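PDB 5U5G: 6-phosphogluconate dehydrogenase from Pseudomonas syringae, which probably uses NADPH to reduce 2-oxopropylphosphonate to 2-hydroxypropylphosphonate, a late step of fosfomycin biosynthesis in pseudomonads. Local coordinates for residues G90-D95 / Y146-P151; R60-C65 / R81-C86. One frame throughout, in Å; residues are numbered along the deposited sequence.

Contact 1: G90-D95 / Y146-P151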
ATOM      1  N   GLY A  90      35.233  20.817   6.452  1.00 27.21           N
ATOM      2  CA  GLY A  90      33.963  21.479   6.653  1.00 30.48           C
ATOM      3  C   GLY A  90      32.960  21.325   5.525  1.00 32.86           C
ATOM      4  O   GLY A  90      31.814  21.784   5.669  1.00 34.42           O
ATOM      5  N   ASP A  91      33.345  20.705   4.409  1.00 30.26           N
ATOM      6  CA  ASP A  91      32.402  20.439   3.329  1.00 25.23           C
ATOM      7  C   ASP A  91      31.402  19.360   3.745  1.00 27.32           C
ATOM      8  O   ASP A  91      31.672  18.523   4.610  1.00 25.36           O
ATOM      9  CB  ASP A  91      33.135  19.998   2.056  1.00 25.84           C
ATOM     10  CG  ASP A  91      33.825  21.159   1.338  1.00 32.99           C
ATOM     11  OD1 ASP A  91      33.701  22.317   1.802  1.00 31.26           O
ATOM     12  OD2 ASP A  91      34.467  20.919   0.294  1.00 32.46           O
ATOM     13  N   ILE A  92      30.230  19.393   3.111  1.00 25.29           N
ATOM     14  CA  ILE A  92      29.175  18.413   3.348  1.00 25.65           C
ATOM     15  C   ILE A  92      28.704  17.868   2.002  1.00 28.50           C
ATOM     16  O   ILE A  92      28.436  18.644   1.076  1.00 22.97           O
ATOM     17  CB  ILE A  92      27.994  19.026   4.128  1.00 26.72           C
ATOM     18  CG1 ILE A  92      28.468  19.569   5.479  1.00 28.55           C
ATOM     19  CG2 ILE A  92      26.875  17.992   4.319  1.00 23.66           C
ATOM     20  CD1 ILE A  92      27.451  20.459   6.186  1.00 30.98           C
ATOM     21  N   VAL A  93      28.620  16.540   1.883  1.00 25.18           N
ATOM     22  CA  VAL A  93      27.998  15.894   0.730  1.00 25.78           C
ATOM     23  C   VAL A  93      26.738  15.174   1.201  1.00 22.36           C
ATOM     24  O   VAL A  93      26.778  14.378   2.151  1.00 23.32           O
ATOM     25  CB  VAL A  93      28.965  14.933   0.013  1.00 23.03           C
ATOM     26  CG1 VAL A  93      28.214  14.061  -0.975  1.00 25.65           C
ATOM     27  CG2 VAL A  93      30.060  15.720  -0.711  1.00 26.08           C
ATOM     28  N   VAL A  94      25.623  15.470   0.551  1.00 20.97           N
ATOM     29  CA  VAL A  94      24.333  14.860   0.852  1.00 25.71           C
ATOM     30  C   VAL A  94      24.059  13.854  -0.262  1.00 22.55           C
ATOM     31  O   VAL A  94      23.755  14.237  -1.393  1.00 20.07           O
ATOM     32  CB  VAL A  94      23.228  15.915   0.960  1.00 25.45           C
ATOM     33  CG1 VAL A  94      21.854  15.271   1.189  1.00 19.92           C
ATOM     34  CG2 VAL A  94      23.574  16.916   2.061  1.00 23.09           C
ATOM     35  N   ASP A  95      24.201  12.562   0.036  1.00 20.36           N
ATOM     36  CA  ASP A  95      24.087  11.526  -0.991  1.00 23.68           C
ATOM     37  C   ASP A  95      22.648  11.021  -0.981  1.00 23.47           C
ATOM     38  O   ASP A  95      22.212  10.372  -0.025  1.00 20.55           O
ATOM     39  CB  ASP A  95      25.092  10.397  -0.756  1.00 20.89           C
ATOM     40  CG  ASP A  95      25.241   9.457  -1.968  1.00 23.93           C
ATOM     41  OD1 ASP A  95      24.280   9.322  -2.757  1.00 19.75           O
ATOM     42  OD2 ASP A  95      26.326   8.838  -2.124  1.00 21.84           O
ATOM     43  N   TYR A 146      23.993  17.489   9.780  1.00 31.88           N
ATOM     44  CA  TYR A 146      22.564  17.357   9.518  1.00 28.77           C
ATOM     45  C   TYR A 146      21.847  18.680   9.743  1.00 30.07           C
ATOM     46  O   TYR A 146      21.095  19.147   8.882  1.00 27.08           O
ATOM     47  CB  TYR A 146      21.964  16.260  10.400  1.00 30.10           C
ATOM     48  CG  TYR A 146      20.455  16.171  10.335  1.00 29.95           C
ATOM     49  CD1 TYR A 146      19.806  15.981   9.123  1.00 30.89           C
ATOM     50  CD2 TYR A 146      19.681  16.265  11.486  1.00 28.82           C
ATOM     51  CE1 TYR A 146      18.430  15.894   9.055  1.00 30.03           C
ATOM     52  CE2 TYR A 146      18.306  16.175  11.429  1.00 29.00           C
ATOM     53  CZ  TYR A 146      17.687  15.993  10.209  1.00 32.16           C
ATOM     54  OH  TYR A 146      16.321  15.902  10.131  1.00 32.97           O
ATOM     55  N   GLY A 147      22.082  19.308  10.898  1.00 29.53           N
ATOM     56  CA  GLY A 147      21.448  20.588  11.168  1.00 30.68           C
ATOM     57  C   GLY A 147      21.754  21.651  10.129  1.00 31.66           C
ATOM     58  O   GLY A 147      20.920  22.521   9.860  1.00 30.41           O
ATOM     59  N   LEU A 148      22.943  21.599   9.525  1.00 32.32           N
ATOM     60  CA  LEU A 148      23.305  22.624   8.548  1.00 31.19           C
ATOM     61  C   LEU A 148      22.563  22.425   7.232  1.00 33.43           C
ATOM     62  O   LEU A 148      22.153  23.399   6.593  1.00 32.64           O
ATOM     63  CB  LEU A 148      24.815  22.623   8.314  1.00 32.65           C
ATOM     64  CG  LEU A 148      25.642  23.019   9.536  1.00 35.74           C
ATOM     65  CD1 LEU A 148      27.126  22.852   9.261  1.00 34.75           C
ATOM     66  CD2 LEU A 148      25.321  24.451   9.917  1.00 33.66           C
ATOM     67  N   ILE A 149      22.383  21.173   6.805  1.00 30.30           N
ATOM     68  CA  ILE A 149      21.753  20.907   5.515  1.00 30.40           C
ATOM     69  C   ILE A 149      20.250  20.701   5.639  1.00 31.37           C
ATOM     70  O   ILE A 149      19.544  20.735   4.619  1.00 30.13           O
ATOM     71  CB  ILE A 149      22.409  19.697   4.810  1.00 31.48           C
ATOM     72  CG1 ILE A 149      22.403  18.471   5.723  1.00 29.16           C
ATOM     73  CG2 ILE A 149      23.840  20.034   4.388  1.00 26.90           C
ATOM     74  CD1 ILE A 149      21.228  17.552   5.523  1.00 29.87           C
ATOM     75  N   ARG A 150      19.745  20.502   6.855  1.00 31.16           N
ATOM     76  CA  ARG A 150      18.305  20.358   7.083  1.00 32.08           C
ATOM     77  C   ARG A 150      17.456  21.396   6.356  1.00 28.34           C
ATOM     78  O   ARG A 150      16.474  21.002   5.706  1.00 25.75           O
ATOM     79  CB  ARG A 150      18.056  20.371   8.599  1.00 34.66           C
ATOM     80  CG  ARG A 150      16.904  19.495   9.055  1.00 37.06           C
ATOM     81  CD  ARG A 150      15.581  20.091   8.667  1.00 40.35           C
ATOM     82  NE  ARG A 150      14.457  19.221   8.958  1.00 45.92           N
ATOM     83  CZ  ARG A 150      13.507  18.962   8.062  1.00 44.40           C
ATOM     84  NH1 ARG A 150      13.553  19.516   6.849  1.00 43.62           N
ATOM     85  NH2 ARG A 150      12.491  18.165   8.364  1.00 43.57           N
ATOM     86  N   PRO A 151      17.749  22.704   6.406  1.00 31.27           N
ATOM     87  CA  PRO A 151      16.912  23.656   5.657  1.00 31.35           C
ATOM     88  C   PRO A 151      16.980  23.476   4.148  1.00 27.74           C
ATOM     89  O   PRO A 151      16.047  23.892   3.457  1.00 31.55           O
ATOM     90  CB  PRO A 151      17.463  25.023   6.083  1.00 30.34           C
ATOM     91  CG  PRO A 151      18.148  24.772   7.369  1.00 31.10           C
ATOM     92  CD  PRO A 151      18.767  23.413   7.202  1.00 30.61           C
TER
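I92 and V94 of strand 92-95 meet L148 and I149 of helix 143-156. The touching is wholly apolar. I149 CG2 reaches both strand residues. I149 CG2 lies 3.7 Å from I92 CG2 and 3.9 Å from V94 CG2, so one methyl bridges two residues on the same face of the strand. I149 has chi1 at 54°, which sets CG1 between its backbone N and carbonyl carbon. From there I149 CG1 also comes within 4.1 Å of V94 CG2. I92 divides its two branches. CG2 goes to I149, while I92 CD1 at the end of the other branch meets L148 CD1 at 3.9 Å. The I92 and L148 side chains cross at about a right angle, on the more open side of the contact.

No hydrogen bond joins the segments. The acids on either side of the touching strand residues, D91 and D95, bond elsewhere: D91 to E88, D95 to Y76, S97 and Y118.

The axes of strand 92-95 and of the helical segment 146-151 cross at -62°, with a closest approach of 9.9 Å. The helix packs on one face of the Rossmann-type sheet. I119 of strand 117-124 and V61 of strand 61-64 extend the bed under I149, and A145 and L153 of the same helix touch I92 and V94.

Contact 2: R60-C65 / R81-C86. With NAP (NADP nicotinamide-adenine-dinucleotide phosphate), chain E.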
ATOM      1  N   ARG A  60      30.337  24.405  -1.306  1.00 29.79           N
ATOM      2  CA  ARG A  60      30.771  23.748  -0.085  1.00 29.82           C
ATOM      3  C   ARG A  60      29.779  22.691   0.389  1.00 26.13           C
ATOM      4  O   ARG A  60      30.108  21.922   1.300  1.00 24.11           O
ATOM      5  CB  ARG A  60      30.998  24.793   1.024  1.00 30.29           C
ATOM      6  CG  ARG A  60      31.845  26.000   0.573  1.00 32.64           C
ATOM      7  CD  ARG A  60      33.357  25.833   0.817  1.00 29.03           C
ATOM      8  NE  ARG A  60      33.930  24.603   0.267  1.00 33.15           N
ATOM      9  CZ  ARG A  60      34.260  24.425  -1.010  1.00 29.87           C
ATOM     10  NH1 ARG A  60      34.080  25.407  -1.892  1.00 27.99           N
ATOM     11  NH2 ARG A  60      34.784  23.265  -1.398  1.00 26.96           N
ATOM     12  N   VAL A  61      28.574  22.662  -0.186  1.00 27.69           N
ATOM     13  CA  VAL A  61      27.602  21.589   0.006  1.00 26.82           C
ATOM     14  C   VAL A  61      27.237  21.044  -1.366  1.00 25.65           C
ATOM     15  O   VAL A  61      26.923  21.819  -2.278  1.00 23.81           O
ATOM     16  CB  VAL A  61      26.333  22.061   0.737  1.00 27.84           C
ATOM     17  CG1 VAL A  61      25.389  20.872   0.951  1.00 25.71           C
ATOM     18  CG2 VAL A  61      26.675  22.709   2.067  1.00 28.21           C
ATOM     19  N   LEU A  62      27.301  19.715  -1.515  1.00 25.60           N
ATOM     20  CA  LEU A  62      26.981  19.041  -2.772  1.00 26.95           C
ATOM     21  C   LEU A  62      25.957  17.940  -2.535  1.00 27.17           C
ATOM     22  O   LEU A  62      25.983  17.266  -1.496  1.00 27.45           O
ATOM     23  CB  LEU A  62      28.213  18.399  -3.431  1.00 23.30           C
ATOM     24  CG  LEU A  62      29.559  19.110  -3.498  1.00 29.24           C
ATOM     25  CD1 LEU A  62      30.538  18.226  -4.211  1.00 31.70           C
ATOM     26  CD2 LEU A  62      29.424  20.422  -4.227  1.00 32.72           C
ATOM     27  N   PHE A  63      25.065  17.753  -3.504  1.00 22.08           N
ATOM     28  CA  PHE A  63      24.181  16.596  -3.544  1.00 22.93           C
ATOM     29  C   PHE A  63      24.682  15.604  -4.586  1.00 23.56           C
ATOM     30  O   PHE A  63      25.242  15.990  -5.619  1.00 22.16           O
ATOM     31  CB  PHE A  63      22.739  16.992  -3.884  1.00 20.75           C
ATOM     32  CG  PHE A  63      22.074  17.864  -2.850  1.00 23.31           C
ATOM     33  CD1 PHE A  63      21.399  17.299  -1.773  1.00 22.79           C
ATOM     34  CD2 PHE A  63      22.092  19.249  -2.979  1.00 23.80           C
ATOM     35  CE1 PHE A  63      20.774  18.096  -0.823  1.00 22.96           C
ATOM     36  CE2 PHE A  63      21.479  20.060  -2.029  1.00 27.15           C
ATOM     37  CZ  PHE A  63      20.816  19.477  -0.947  1.00 24.84           C
ATOM     38  N   VAL A  64      24.470  14.321  -4.305  1.00 18.31           N
ATOM     39  CA  VAL A  64      24.796  13.221  -5.208  1.00 18.55           C
ATOM     40  C   VAL A  64      23.530  12.401  -5.408  1.00 24.58           C
ATOM     41  O   VAL A  64      22.877  12.019  -4.428  1.00 21.35           O
ATOM     42  CB  VAL A  64      25.928  12.331  -4.652  1.00 21.40           C
ATOM     43  CG1 VAL A  64      26.211  11.146  -5.592  1.00 18.96           C
ATOM     44  CG2 VAL A  64      27.185  13.142  -4.409  1.00 20.62           C
ATOM     45  N   CYS A  65      23.184  12.124  -6.674  1.00 18.67           N
ATOM     46  CA  CYS A  65      21.998  11.309  -6.953  1.00 19.91           C
ATOM     47  C   CYS A  65      22.283  10.468  -8.203  1.00 21.92           C
ATOM     48  O   CYS A  65      21.913  10.808  -9.329  1.00 20.38           O
ATOM     49  CB  CYS A  65      20.742  12.157  -7.129  1.00 22.74           C
ATOM     50  SG  CYS A  65      19.261  11.150  -7.168  1.00 24.03           S
ATOM     51  N   ARG A  81      40.875  13.377  -9.108  1.00 37.15           N
ATOM     52  CA  ARG A  81      39.687  13.982  -9.706  1.00 40.36           C
ATOM     53  C   ARG A  81      38.414  13.795  -8.885  1.00 36.30           C
ATOM     54  O   ARG A  81      37.475  14.580  -9.044  1.00 35.58           O
ATOM     55  CB  ARG A  81      39.445  13.418 -11.111  1.00 41.21           C
ATOM     56  CG  ARG A  81      40.501  13.803 -12.133  1.00 51.79           C
ATOM     57  CD  ARG A  81      40.218  13.165 -13.494  1.00 55.40           C
ATOM     58  NE  ARG A  81      39.517  14.051 -14.431  1.00 59.49           N
ATOM     59  CZ  ARG A  81      38.197  14.067 -14.629  1.00 60.99           C
ATOM     60  NH1 ARG A  81      37.398  13.250 -13.946  1.00 58.23           N
ATOM     61  NH2 ARG A  81      37.672  14.909 -15.516  1.00 57.26           N
ATOM     62  N   GLY A  82      38.352  12.792  -8.012  1.00 34.44           N
ATOM     63  CA  GLY A  82      37.112  12.453  -7.350  1.00 29.70           C
ATOM     64  C   GLY A  82      36.808  13.333  -6.157  1.00 28.97           C
ATOM     65  O   GLY A  82      37.574  14.220  -5.781  1.00 27.86           O
ATOM     66  N   LEU A  83      35.656  13.046  -5.536  1.00 28.73           N
ATOM     67  CA  LEU A  83      35.149  13.884  -4.450  1.00 27.47           C
ATOM     68  C   LEU A  83      36.097  13.892  -3.255  1.00 27.55           C
ATOM     69  O   LEU A  83      36.457  14.961  -2.748  1.00 27.51           O
ATOM     70  CB  LEU A  83      33.752  13.416  -4.029  1.00 27.47           C
ATOM     71  CG  LEU A  83      32.576  13.912  -4.880  1.00 28.14           C
ATOM     72  CD1 LEU A  83      31.263  13.284  -4.447  1.00 25.12           C
ATOM     73  CD2 LEU A  83      32.479  15.417  -4.809  1.00 29.19           C
ATOM     74  N   LEU A  84      36.512  12.707  -2.787  1.00 27.52           N
ATOM     75  CA  LEU A  84      37.353  12.650  -1.592  1.00 28.71           C
ATOM     76  C   LEU A  84      38.649  13.426  -1.786  1.00 30.90           C
ATOM     77  O   LEU A  84      39.182  13.992  -0.827  1.00 34.52           O
ATOM     78  CB  LEU A  84      37.644  11.193  -1.208  1.00 27.98           C
ATOM     79  CG  LEU A  84      36.443  10.401  -0.673  1.00 30.49           C
ATOM     80  CD1 LEU A  84      36.659   8.909  -0.811  1.00 31.15           C
ATOM     81  CD2 LEU A  84      36.124  10.741   0.781  1.00 27.95           C
ATOM     82  N   ALA A  85      39.151  13.495  -3.018  1.00 32.47           N
ATOM     83  CA  ALA A  85      40.367  14.248  -3.298  1.00 33.12           C
ATOM     84  C   ALA A  85      40.138  15.757  -3.334  1.00 33.48           C
ATOM     85  O   ALA A  85      41.093  16.516  -3.140  1.00 38.54           O
ATOM     86  CB  ALA A  85      40.969  13.777  -4.626  1.00 32.13           C
ATOM     87  N   CYS A  86      38.907  16.214  -3.564  1.00 33.28           N
ATOM     88  CA  CYS A  86      38.629  17.631  -3.765  1.00 31.15           C
ATOM     89  C   CYS A  86      37.921  18.303  -2.599  1.00 33.08           C
ATOM     90  O   CYS A  86      37.772  19.530  -2.610  1.00 37.42           O
ATOM     91  CB  CYS A  86      37.775  17.836  -5.027  1.00 33.06           C
ATOM     92  SG  CYS A  86      38.498  17.200  -6.532  1.00 37.32           S
TER
HETATM   93  PA  NAP E 301      18.795   7.196 -13.688  1.00 21.92           P
HETATM   94  O1A NAP E 301      19.140   5.890 -14.303  1.00 21.47           O
HETATM   95  O2A NAP E 301      17.640   8.017 -14.207  1.00 22.98           O
HETATM   96  O5B NAP E 301      20.138   8.172 -13.655  1.00 26.10           O
HETATM   97  C5B NAP E 301      21.189   7.420 -13.097  1.00 21.06           C
HETATM   98  C4B NAP E 301      22.318   8.421 -12.769  1.00 23.90           C
HETATM   99  O4B NAP E 301      23.496   7.747 -12.325  1.00 21.02           O
HETATM  100  C3B NAP E 301      22.655   9.267 -14.049  1.00 22.98           C
HETATM  101  O3B NAP E 301      23.039  10.549 -13.656  1.00 25.37           O
HETATM  102  C2B NAP E 301      23.902   8.520 -14.560  1.00 23.98           C
HETATM  103  O2B NAP E 301      24.775   9.269 -15.255  1.00 19.87           O
HETATM  104  C1B NAP E 301      24.553   8.182 -13.160  1.00 21.23           C
HETATM  105  N9A NAP E 301      25.519   7.116 -13.345  1.00 21.84           N
HETATM  106  C8A NAP E 301      25.304   5.726 -13.445  1.00 23.29           C
HETATM  107  N7A NAP E 301      26.453   5.025 -13.652  1.00 22.40           N
HETATM  108  C5A NAP E 301      27.441   6.019 -13.695  1.00 21.52           C
HETATM  109  C6A NAP E 301      28.833   5.963 -13.885  1.00 24.38           C
HETATM  110  N6A NAP E 301      29.471   4.760 -14.065  1.00 24.03           N
HETATM  111  N1A NAP E 301      29.592   7.088 -13.897  1.00 25.97           N
HETATM  112  C2A NAP E 301      28.914   8.263 -13.712  1.00 21.60           C
HETATM  113  N3A NAP E 301      27.606   8.478 -13.514  1.00 22.32           N
HETATM  114  C4A NAP E 301      26.875   7.321 -13.510  1.00 22.05           C
HETATM  115  O3  NAP E 301      18.507   6.667 -12.160  1.00 24.01           O
HETATM  116  PN  NAP E 301      17.457   7.546 -11.332  1.00 20.74           P
HETATM  117  O1N NAP E 301      17.748   8.995 -11.362  1.00 23.16           O
HETATM  118  O2N NAP E 301      16.055   6.979 -11.350  1.00 18.50           O
HETATM  119  O5D NAP E 301      17.888   7.110  -9.698  1.00 23.44           O
HETATM  120  C5D NAP E 301      18.999   7.763  -9.272  1.00 21.02           C
HETATM  121  C4D NAP E 301      19.140   7.455  -7.792  1.00 23.07           C
HETATM  122  O4D NAP E 301      17.950   7.889  -7.083  1.00 24.57           O
HETATM  123  C3D NAP E 301      19.237   5.884  -7.593  1.00 21.37           C
HETATM  124  O3D NAP E 301      20.127   5.624  -6.544  1.00 22.13           O
HETATM  125  C2D NAP E 301      17.824   5.498  -7.216  1.00 21.09           C
HETATM  126  O2D NAP E 301      17.756   4.372  -6.380  1.00 24.18           O
HETATM  127  C1D NAP E 301      17.407   6.766  -6.401  1.00 23.85           C
HETATM  128  N1N NAP E 301      15.967   6.928  -6.373  1.00 24.78           N
HETATM  129  C2N NAP E 301      15.198   7.011  -7.564  1.00 24.72           C
HETATM  130  C3N NAP E 301      13.843   7.248  -7.465  1.00 25.22           C
HETATM  131  C7N NAP E 301      13.022   7.372  -8.672  1.00 25.77           C
HETATM  132  O7N NAP E 301      11.817   7.627  -8.633  1.00 26.45           O
HETATM  133  N7N NAP E 301      13.612   7.256  -9.918  1.00 25.78           N
HETATM  134  C4N NAP E 301      13.164   7.455  -6.136  1.00 24.89           C
HETATM  135  C5N NAP E 301      14.054   7.327  -4.982  1.00 21.95           C
HETATM  136  C6N NAP E 301      15.354   7.065  -5.118  1.00 22.90           C
HETATM  137  P2B NAP E 301      24.405   9.427 -17.058  1.00 21.74           P
HETATM  138  O1X NAP E 301      23.263  10.391 -16.967  1.00 20.99           O
HETATM  139  O2X NAP E 301      25.726   9.969 -17.612  1.00 20.24           O
HETATM  140  O3X NAP E 301      24.073   7.988 -17.369  1.00 22.37           O
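L83 packs on L62 and V64 with branched aliphatic groups alone; no flat group of either segment lies between them. Of the flat groups nearby, Y76 of helix 69-77 touches both V64 and L83. The F63 ring belongs to segment 60-65 but lies on the other side of the strand, against L152 and L153. The guanidinium of R60 makes its bonds away from L83.

L83 divides its two methyls between the strand residues. L83 CD2 presses on L62 CD1 at 3.5 Å, tighter than usual for two carbons. L83 CD1 meets V64 CG2 at 4.1 Å. In both pairs the side chains run past each other in opposite directions. L62 has CG beside its backbone N, with chi1 at -43°, and from there CD1 extends to L83. The short helix, about 83-86, is weakly bonded, though C86 N gives a 2.9 Å bond to L83 O.

Just after the strand, the chain carries C65 to the cofactor. C65 SG is 3.5 Å from O4D of NADP, in the nicotinamide ribose, and C65 is part of the cofactor pocket.

Strand 61-64 belongs to the Rossmann-type NADP-binding domain and lies between strands 5-8 and 92-95 in the sheet. Helix 83-86 is in the connection that leads from it to the neighbouring parallel strand 92-95. From helix 52-58, I52 touches L83 and T56 touches L62.

Contacts 1 and 2 use neighbouring parallel strands of one sheet, 92-95 and 61-64. They pack on opposite faces of it: contact 1 under helix 143-156, while contact 2 is made with helix 83-86, beside helices 52-58 and 69-77. Both are buried and apolar, but contact 1 reaches the surface at L148. In contact 2 all three touching residues are buried. Contact 1 stays about 12 Å from NADP, measured from the V94 side chain, while segment 60-65 meets the cofactor. Polar bonds join the two contacts instead: V94 N probably bonds L62 O at 2.7 Å between the strands, and just ahead of them D91 OD1 forms a salt bridge with R60 NE at 2.8 Å.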